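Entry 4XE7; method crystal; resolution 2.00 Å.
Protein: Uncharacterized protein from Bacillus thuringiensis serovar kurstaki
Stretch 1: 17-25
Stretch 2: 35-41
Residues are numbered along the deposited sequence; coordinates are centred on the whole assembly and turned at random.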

# COMPACT_ATOMS: atom_id res chain seq x y z
N THR A 17 4.43 -2.15 8.90
CA THR A 17 5.69 -2.81 8.60
C THR A 17 5.46 -4.16 7.92
O THR A 17 5.21 -5.16 8.60
CB THR A 17 6.51 -3.02 9.89
OG1 THR A 17 6.75 -1.76 10.51
CG2 THR A 17 7.84 -3.70 9.60
N GLY A 18 5.53 -4.19 6.59
CA GLY A 18 5.50 -5.44 5.84
C GLY A 18 6.88 -5.95 5.44
O GLY A 18 7.89 -5.25 5.59
N ASN A 19 6.94 -7.17 4.93
CA ASN A 19 8.22 -7.76 4.50
C ASN A 19 8.72 -7.20 3.18
O ASN A 19 9.91 -7.24 2.89
CB ASN A 19 8.09 -9.27 4.38
CG ASN A 19 8.00 -9.95 5.72
OD1 ASN A 19 8.88 -9.80 6.57
ND2 ASN A 19 6.91 -10.68 5.94
N ILE A 20 7.81 -6.71 2.36
CA ILE A 20 8.18 -6.19 1.05
C ILE A 20 8.29 -4.67 1.12
O ILE A 20 9.15 -4.08 0.49
CB ILE A 20 7.15 -6.58 -0.04
CG1 ILE A 20 6.94 -8.09 -0.07
CG2 ILE A 20 7.59 -6.07 -1.42
CD1 ILE A 20 8.21 -8.85 -0.37
N LYS A 21 7.40 -4.06 1.90
CA LYS A 21 7.27 -2.61 1.91
C LYS A 21 7.07 -2.06 3.32
O LYS A 21 6.47 -2.70 4.17
CB LYS A 21 6.08 -2.17 1.03
CG LYS A 21 6.27 -2.39 -0.46
CD LYS A 21 5.09 -1.82 -1.25
CE LYS A 21 5.16 -2.20 -2.72
NZ LYS A 21 3.88 -1.91 -3.43
N ALA A 22 7.59 -0.87 3.55
CA ALA A 22 7.23 -0.10 4.71
C ALA A 22 6.15 0.85 4.22
O ALA A 22 6.37 1.60 3.28
CB ALA A 22 8.43 0.66 5.27
N LYS A 23 4.97 0.80 4.82
CA LYS A 23 3.94 1.75 4.41
C LYS A 23 3.62 2.69 5.54
O LYS A 23 3.70 2.32 6.70
CB LYS A 23 2.67 1.02 3.94
CG LYS A 23 2.88 0.21 2.69
CD LYS A 23 1.63 -0.56 2.32
CE LYS A 23 1.64 -0.92 0.83
NZ LYS A 23 0.39 -1.60 0.41
N ILE A 24 3.29 3.93 5.20
CA ILE A 24 2.86 4.91 6.19
C ILE A 24 1.60 5.62 5.70
O ILE A 24 1.46 5.89 4.50
CB ILE A 24 3.96 5.95 6.48
CG1 ILE A 24 3.53 6.95 7.55
CG2 ILE A 24 4.33 6.73 5.21
CD1 ILE A 24 4.66 8.01 7.89
N SER A 25 0.70 5.90 6.62
CA SER A 25 -0.38 6.84 6.38
C SER A 25 -0.32 7.92 7.47
O SER A 25 -0.22 7.59 8.65
CB SER A 25 -1.74 6.14 6.39
OG SER A 25 -1.91 5.35 5.23
N SER A 35 -0.35 9.02 2.10
CA SER A 35 0.30 7.71 2.20
C SER A 35 1.37 7.51 1.14
O SER A 35 1.23 7.98 -0.01
CB SER A 35 -0.72 6.58 2.07
OG SER A 35 -1.68 6.64 3.10
N PHE A 36 2.42 6.80 1.54
CA PHE A 36 3.40 6.27 0.59
C PHE A 36 4.02 4.99 1.13
O PHE A 36 3.82 4.61 2.29
CB PHE A 36 4.48 7.31 0.26
CG PHE A 36 5.27 7.78 1.46
CD1 PHE A 36 4.89 8.91 2.16
CD2 PHE A 36 6.41 7.08 1.87
CE1 PHE A 36 5.62 9.35 3.26
CE2 PHE A 36 7.16 7.52 2.96
CZ PHE A 36 6.75 8.65 3.66
N ALA A 37 4.77 4.31 0.26
CA ALA A 37 5.42 3.06 0.60
C ALA A 37 6.92 3.15 0.30
O ALA A 37 7.33 3.67 -0.74
CB ALA A 37 4.82 1.93 -0.18
N ILE A 38 7.73 2.62 1.20
CA ILE A 38 9.16 2.51 0.96
C ILE A 38 9.51 1.03 0.91
O ILE A 38 9.29 0.31 1.88
CB ILE A 38 9.98 3.23 2.04
CG1 ILE A 38 9.61 4.71 2.09
CG2 ILE A 38 11.48 3.08 1.76
CD1 ILE A 38 10.43 5.56 3.10
N PRO A 39 10.04 0.56 -0.23
CA PRO A 39 10.38 -0.86 -0.29
C PRO A 39 11.43 -1.23 0.77
O PRO A 39 12.35 -0.45 1.10
CB PRO A 39 10.93 -1.05 -1.71
CG PRO A 39 10.49 0.17 -2.48
CD PRO A 39 10.39 1.28 -1.48
N THR A 40 11.27 -2.42 1.32
CA THR A 40 12.10 -2.87 2.43
C THR A 40 13.43 -3.39 1.90
O THR A 40 13.71 -4.59 1.84
CB THR A 40 11.35 -3.92 3.24
OG1 THR A 40 10.05 -3.39 3.54
CG2 THR A 40 12.09 -4.26 4.53
N VAL A 41 14.25 -2.43 1.49
CA VAL A 41 15.53 -2.70 0.88
C VAL A 41 16.52 -1.66 1.38
O VAL A 41 16.26 -0.46 1.26
CB VAL A 41 15.48 -2.62 -0.65
CG1 VAL A 41 16.85 -2.92 -1.22
CG2 VAL A 41 14.44 -3.57 -1.22
O HOH W 1 9.50 -3.53 6.82

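Residues 21-25 and 35-39 form neighbouring antiparallel strands, their N-to-C directions 159° apart, and the two stretches together bury 512 Å². Ile24, Thr40 and Phe36 have the most surface covered across this contact.

Ile24 and Phe36 face each other as a hydrogen-bonded pair. Ile24 N donates to Phe36 O at 3.0 Å, and Phe36 N returns a longer, more bent bond to Ile24 O (3.2 Å, 144°). Their side chains lie on the same face of the sheet as those of Ala22 and Ile38. With chi1 in the p well, the end of the Phe36 side chain comes nearer the other strand, so that Ile24 CG2 sits over one ring face, 3.5 Å from Phe36 CZ and only 13° off the ring normal. This CH-pi contact joins two buried apolar groups. The next hydrogen-bonded pair is tighter: Ala22 N to Ile38 O and Ile38 N to Ala22 O both measure 2.7 Å, while Ala22 CB and Ile38 CB approach to 4.4 Å.

Pro39 has no amide hydrogen to donate, but it falls at a non-hydrogen-bonded position opposite Lys21, where the ladder requires none. Beyond it, Thr40 extends the backbone pairing past the strand end, its N donating to Ile20 O at 2.8 Å with a nearly linear angle of 173°. Its side chain points toward the other stretch, placing CB 3.6 Å from Asn19 O. A water bridges the same region, donating to Gly18 O at 2.7 Å and making a weak 3.3 Å bond with Thr40 OG1.

On the other face, the aliphatic parts of two lysines pack against Ala37: Lys21 CD and Lys23 CG each lie 3.9 Å from Ala37 CB. Farther along, Ser25 OG and Ser35 OG share a short 2.5 Å hydrogen bond, adding a side-chain link to the backbone ladder.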